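Local coordinates for ABC-type transport auxiliary lipoprotein component domain-containing protein (Xanthomonas campestris pv. campestris, PDB 2IQI) that is of unknown function but probably serves as an auxiliary lipoprotein component of an ABC-type transport system, at residues A10-N22 / G62-S76. Sequence-based numbering, arbitrary orientation.
Sequences ATIYAPTVRVTPN and GAGWAQPATDMLEDS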
loop_
_atom_site.group_PDB
_atom_site.type_symbol
_atom_site.label_atom_id
_atom_site.label_comp_id
_atom_site.label_asym_id
_atom_site.label_seq_id
_atom_site.Cartn_x
_atom_site.Cartn_y
_atom_site.Cartn_z
ATOM N N ALA A 10 7.015 -12.266 -21.404
ATOM C CA ALA A 10 6.792 -11.203 -20.349
ATOM C C ALA A 10 7.574 -11.554 -19.079
ATOM O O ALA A 10 7.401 -12.645 -18.526
ATOM C CB ALA A 10 5.287 -11.044 -20.025
ATOM N N THR A 11 8.445 -10.655 -18.630
ATOM C CA THR A 11 9.048 -10.834 -17.334
ATOM C C THR A 11 7.986 -10.572 -16.232
ATOM O O THR A 11 7.195 -9.601 -16.301
ATOM C CB THR A 11 10.214 -9.896 -17.174
ATOM O OG1 THR A 11 10.942 -9.855 -18.400
ATOM C CG2 THR A 11 11.140 -10.347 -16.046
ATOM N N ILE A 12 7.951 -11.445 -15.234
ATOM C CA ILE A 12 7.068 -11.239 -14.120
ATOM C C ILE A 12 7.853 -10.767 -12.859
ATOM O O ILE A 12 8.696 -11.495 -12.312
ATOM C CB ILE A 12 6.226 -12.522 -13.874
ATOM C CG1 ILE A 12 5.421 -12.889 -15.134
ATOM C CG2 ILE A 12 5.365 -12.445 -12.596
ATOM C CD1 ILE A 12 4.440 -11.805 -15.655
ATOM N N TYR A 13 7.561 -9.547 -12.398
ATOM C CA TYR A 13 8.113 -9.036 -11.134
ATOM C C TYR A 13 7.303 -9.415 -9.891
ATOM O O TYR A 13 6.076 -9.416 -9.904
ATOM C CB TYR A 13 8.328 -7.518 -11.232
ATOM C CG TYR A 13 9.339 -7.211 -12.301
ATOM C CD1 TYR A 13 10.693 -7.488 -12.096
ATOM C CD2 TYR A 13 8.949 -6.711 -13.535
ATOM C CE1 TYR A 13 11.646 -7.229 -13.077
ATOM C CE2 TYR A 13 9.907 -6.454 -14.558
ATOM C CZ TYR A 13 11.249 -6.710 -14.304
ATOM O OH TYR A 13 12.184 -6.511 -15.272
ATOM N N ALA A 14 8.011 -9.764 -8.822
ATOM C CA ALA A 14 7.368 -10.051 -7.557
ATOM C C ALA A 14 8.203 -9.496 -6.438
ATOM O O ALA A 14 9.195 -10.124 -6.008
ATOM C CB ALA A 14 7.156 -11.531 -7.368
ATOM N N PRO A 15 7.835 -8.299 -5.968
ATOM C CA PRO A 15 8.495 -7.740 -4.817
ATOM C C PRO A 15 8.214 -8.517 -3.545
ATOM O O PRO A 15 7.205 -9.207 -3.418
ATOM C CB PRO A 15 7.922 -6.323 -4.732
ATOM C CG PRO A 15 7.435 -6.041 -6.109
ATOM C CD PRO A 15 6.862 -7.367 -6.529
ATOM N N THR A 16 9.144 -8.373 -2.617
ATOM C CA THR A 16 9.126 -9.019 -1.331
ATOM C C THR A 16 9.112 -7.898 -0.334
ATOM O O THR A 16 10.032 -7.075 -0.309
ATOM C CB THR A 16 10.382 -9.833 -1.160
ATOM O OG1 THR A 16 10.372 -10.822 -2.178
ATOM C CG2 THR A 16 10.408 -10.526 0.200
ATOM N N VAL A 17 8.042 -7.847 0.441
ATOM C CA VAL A 17 7.811 -6.798 1.382
ATOM C C VAL A 17 7.736 -7.430 2.744
ATOM O O VAL A 17 6.745 -8.049 3.096
ATOM C CB VAL A 17 6.493 -6.043 1.095
ATOM C CG1 VAL A 17 6.097 -5.187 2.283
ATOM C CG2 VAL A 17 6.617 -5.210 -0.148
ATOM N N ARG A 18 8.805 -7.234 3.505
ATOM C CA ARG A 18 8.866 -7.529 4.937
ATOM C C ARG A 18 8.852 -6.215 5.743
ATOM O O ARG A 18 9.714 -5.363 5.574
ATOM C CB ARG A 18 10.102 -8.404 5.223
ATOM C CG ARG A 18 10.228 -9.518 4.180
ATOM C CD ARG A 18 10.939 -10.771 4.646
ATOM N NE ARG A 18 10.659 -11.899 3.752
ATOM C CZ ARG A 18 9.591 -12.708 3.830
ATOM N NH1 ARG A 18 8.641 -12.545 4.750
ATOM N NH2 ARG A 18 9.462 -13.699 2.956
ATOM N N VAL A 19 7.839 -6.034 6.584
ATOM C CA VAL A 19 7.733 -4.786 7.365
ATOM C C VAL A 19 8.224 -4.972 8.790
ATOM O O VAL A 19 7.713 -5.810 9.540
ATOM C CB VAL A 19 6.326 -4.247 7.402
ATOM C CG1 VAL A 19 6.218 -3.189 8.427
ATOM C CG2 VAL A 19 5.968 -3.690 6.054
ATOM N N THR A 20 9.231 -4.176 9.135
ATOM C CA THR A 20 9.854 -4.231 10.435
ATOM C C THR A 20 8.937 -3.587 11.467
ATOM O O THR A 20 8.603 -2.405 11.354
ATOM C CB THR A 20 11.227 -3.487 10.455
ATOM O OG1 THR A 20 12.098 -4.044 9.462
ATOM C CG2 THR A 20 11.902 -3.568 11.848
ATOM N N PRO A 21 8.572 -4.376 12.504
ATOM C CA PRO A 21 7.758 -3.910 13.626
ATOM C C PRO A 21 8.471 -2.742 14.293
ATOM O O PRO A 21 9.704 -2.771 14.448
ATOM C CB PRO A 21 7.745 -5.099 14.590
ATOM C CG PRO A 21 8.432 -6.208 13.912
ATOM C CD PRO A 21 9.011 -5.783 12.642
ATOM N N ASN A 22 7.693 -1.731 14.668
ATOM C CA ASN A 22 8.171 -0.537 15.337
ATOM C C ASN A 22 7.900 -0.588 16.844
ATOM O O ASN A 22 6.754 -0.732 17.255
ATOM C CB ASN A 22 7.472 0.673 14.732
ATOM C CG ASN A 22 7.884 1.979 15.378
ATOM O OD1 ASN A 22 8.291 2.034 16.536
ATOM N ND2 ASN A 22 7.754 3.044 14.632
ATOM N N GLY A 62 6.163 -6.083 -22.029
ATOM C CA GLY A 62 6.962 -7.255 -21.658
ATOM C C GLY A 62 7.401 -7.308 -20.201
ATOM O O GLY A 62 8.382 -7.990 -19.847
ATOM N N ALA A 63 6.674 -6.577 -19.360
ATOM C CA ALA A 63 6.831 -6.632 -17.915
ATOM C C ALA A 63 5.442 -6.659 -17.273
ATOM O O ALA A 63 4.511 -6.039 -17.786
ATOM C CB ALA A 63 7.627 -5.450 -17.437
ATOM N N GLY A 64 5.291 -7.390 -16.171
ATOM C CA GLY A 64 4.051 -7.333 -15.391
ATOM C C GLY A 64 4.296 -7.735 -13.954
ATOM O O GLY A 64 5.391 -8.197 -13.611
ATOM N N TRP A 65 3.260 -7.585 -13.131
ATOM C CA TRP A 65 3.262 -7.966 -11.707
ATOM C C TRP A 65 2.683 -9.400 -11.464
ATOM O O TRP A 65 1.671 -9.754 -12.059
ATOM C CB TRP A 65 2.369 -7.001 -10.935
ATOM C CG TRP A 65 2.752 -5.553 -10.855
ATOM C CD1 TRP A 65 1.960 -4.490 -11.178
ATOM C CD2 TRP A 65 3.990 -5.000 -10.397
ATOM N NE1 TRP A 65 2.628 -3.311 -10.958
ATOM C CE2 TRP A 65 3.880 -3.598 -10.484
ATOM C CE3 TRP A 65 5.195 -5.554 -9.948
ATOM C CZ2 TRP A 65 4.922 -2.746 -10.136
ATOM C CZ3 TRP A 65 6.223 -4.707 -9.586
ATOM C CH2 TRP A 65 6.079 -3.318 -9.682
ATOM N N ALA A 66 3.288 -10.188 -10.568
ATOM C CA ALA A 66 2.733 -11.483 -10.137
ATOM C C ALA A 66 1.258 -11.444 -9.681
ATOM O O ALA A 66 0.488 -12.383 -9.908
ATOM C CB ALA A 66 3.584 -12.061 -9.023
ATOM N N GLN A 67 0.877 -10.365 -9.001
ATOM C CA GLN A 67 -0.495 -10.157 -8.545
ATOM C C GLN A 67 -0.894 -8.802 -9.083
ATOM O O GLN A 67 -0.019 -7.996 -9.322
ATOM C CB GLN A 67 -0.542 -10.029 -7.022
ATOM C CG GLN A 67 -0.447 -11.275 -6.253
ATOM C CD GLN A 67 -0.214 -11.000 -4.786
ATOM O OE1 GLN A 67 0.800 -10.410 -4.404
ATOM N NE2 GLN A 67 -1.144 -11.446 -3.948
ATOM N N PRO A 68 -2.214 -8.515 -9.190
ATOM C CA PRO A 68 -2.602 -7.122 -9.402
ATOM C C PRO A 68 -2.175 -6.254 -8.229
ATOM O O PRO A 68 -1.976 -6.756 -7.116
ATOM C CB PRO A 68 -4.121 -7.185 -9.472
ATOM C CG PRO A 68 -4.457 -8.612 -9.691
ATOM C CD PRO A 68 -3.381 -9.418 -9.092
ATOM N N ALA A 69 -2.043 -4.955 -8.486
ATOM C CA ALA A 69 -1.381 -4.029 -7.575
ATOM C C ALA A 69 -2.124 -3.858 -6.253
ATOM O O ALA A 69 -1.510 -3.832 -5.188
ATOM C CB ALA A 69 -1.160 -2.713 -8.245
ATOM N N THR A 70 -3.440 -3.787 -6.319
ATOM C CA THR A 70 -4.286 -3.828 -5.127
ATOM C C THR A 70 -4.083 -5.083 -4.306
ATOM O O THR A 70 -4.130 -5.011 -3.095
ATOM C CB THR A 70 -5.772 -3.758 -5.499
ATOM O OG1 THR A 70 -6.082 -4.867 -6.337
ATOM C CG2 THR A 70 -6.039 -2.509 -6.302
ATOM N N ASP A 71 -3.873 -6.236 -4.933
ATOM C CA ASP A 71 -3.637 -7.456 -4.154
ATOM C C ASP A 71 -2.242 -7.490 -3.505
ATOM O O ASP A 71 -2.096 -8.111 -2.431
ATOM C CB ASP A 71 -3.852 -8.740 -4.984
ATOM C CG ASP A 71 -5.303 -8.902 -5.513
ATOM O OD1 ASP A 71 -6.258 -8.225 -5.034
ATOM O OD2 ASP A 71 -5.488 -9.731 -6.434
ATOM N N MET A 72 -1.220 -6.897 -4.171
ATOM C CA MET A 72 0.148 -6.825 -3.598
ATOM C C MET A 72 0.010 -5.963 -2.339
ATOM O O MET A 72 0.618 -6.249 -1.294
ATOM C CB MET A 72 1.202 -6.162 -4.529
ATOM C CG MET A 72 1.413 -6.717 -5.947
ATOM S SD MET A 72 2.671 -5.787 -6.923
ATOM C CE MET A 72 4.053 -6.185 -5.903
ATOM N N LEU A 73 -0.815 -4.913 -2.469
ATOM C CA LEU A 73 -1.083 -3.998 -1.392
ATOM C C LEU A 73 -1.927 -4.627 -0.262
ATOM O O LEU A 73 -1.600 -4.523 0.920
ATOM C CB LEU A 73 -1.674 -2.690 -1.899
ATOM C CG LEU A 73 -1.729 -1.727 -0.707
ATOM C CD1 LEU A 73 -0.463 -0.894 -0.616
ATOM C CD2 LEU A 73 -3.005 -0.874 -0.749
ATOM N N GLU A 74 -3.001 -5.295 -0.633
ATOM C CA GLU A 74 -3.728 -6.118 0.327
ATOM C C GLU A 74 -2.850 -7.190 1.035
ATOM O O GLU A 74 -2.959 -7.398 2.231
ATOM C CB GLU A 74 -4.927 -6.731 -0.360
ATOM C CG GLU A 74 -5.985 -7.233 0.568
ATOM C CD GLU A 74 -6.888 -8.263 -0.099
ATOM O OE1 GLU A 74 -7.087 -8.166 -1.347
ATOM O OE2 GLU A 74 -7.391 -9.174 0.630
ATOM N N ASP A 75 -1.965 -7.857 0.331
ATOM C CA ASP A 75 -1.116 -8.813 1.028
ATOM C C ASP A 75 -0.028 -8.160 1.880
ATOM O O ASP A 75 0.362 -8.735 2.885
ATOM C CB ASP A 75 -0.479 -9.857 0.072
ATOM C CG ASP A 75 -1.503 -10.785 -0.562
ATOM O OD1 ASP A 75 -2.723 -10.562 -0.333
ATOM O OD2 ASP A 75 -1.094 -11.734 -1.290
ATOM N N SER A 76 0.483 -6.996 1.494
ATOM C CA SER A 76 1.567 -6.416 2.268
ATOM C C SER A 76 1.057 -5.987 3.589
ATOM O O SER A 76 1.722 -6.183 4.618
ATOM C CB SER A 76 2.144 -5.189 1.575
ATOM O OG SER A 76 2.821 -5.634 0.432
HETATM O O HOH W 1 4.254 -7.060 4.545
#
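The rings of Y13 and W65 stand on the same side of a two-stranded parallel sheet. At the edge of the Y13 ring, near its plane, sits the methyl of A63, with A63 CB 3.8 Å from Y13 CE2. The W65 ring carries the sulfur of M72 on one face: M72 SD lies 3.7 Å above the ring plane, offset toward the rim. Carbonyl oxygen Y13 O comes to the indole edge in plane, while Y13 CB and P15 CG meet W65 CZ3 obliquely, each at 3.9 Å. On the opposite face of the sheet, where G64 has no side chain, I12 CG2 lies 4.0 Å from A66 CB.

Four backbone hydrogen bonds join the segments, pairing strand 11-13 with 63-65 in parallel and running on to G62 and A66: T11 N to G62 O, G64 N to T11 O, Y13 N to G64 O and A66 N to Y13 O. The bond from Y13 N to G64 O has an N-H...O angle of 161°.

Beyond Y13 the chain leaves the sheet and runs past helix 69-82. There V17 rests on S76, its CB 3.8 Å from S76 OG, and a water donates to both V17 O and S76 O. S76 OG itself bonds back to M72 O, which S76 N reaches from the opposite face of the carbonyl plane.

Helix 155-185 backs the contact: Y13 OH bonds T155, F162 meets W65 edge-to-face, and L166 touches V17. Helix 69-82 in turn packs through A69 and L73 on strand 101-110 of the main sheet, so the N-terminal segment touches both helix 69-82 and helix 155-185.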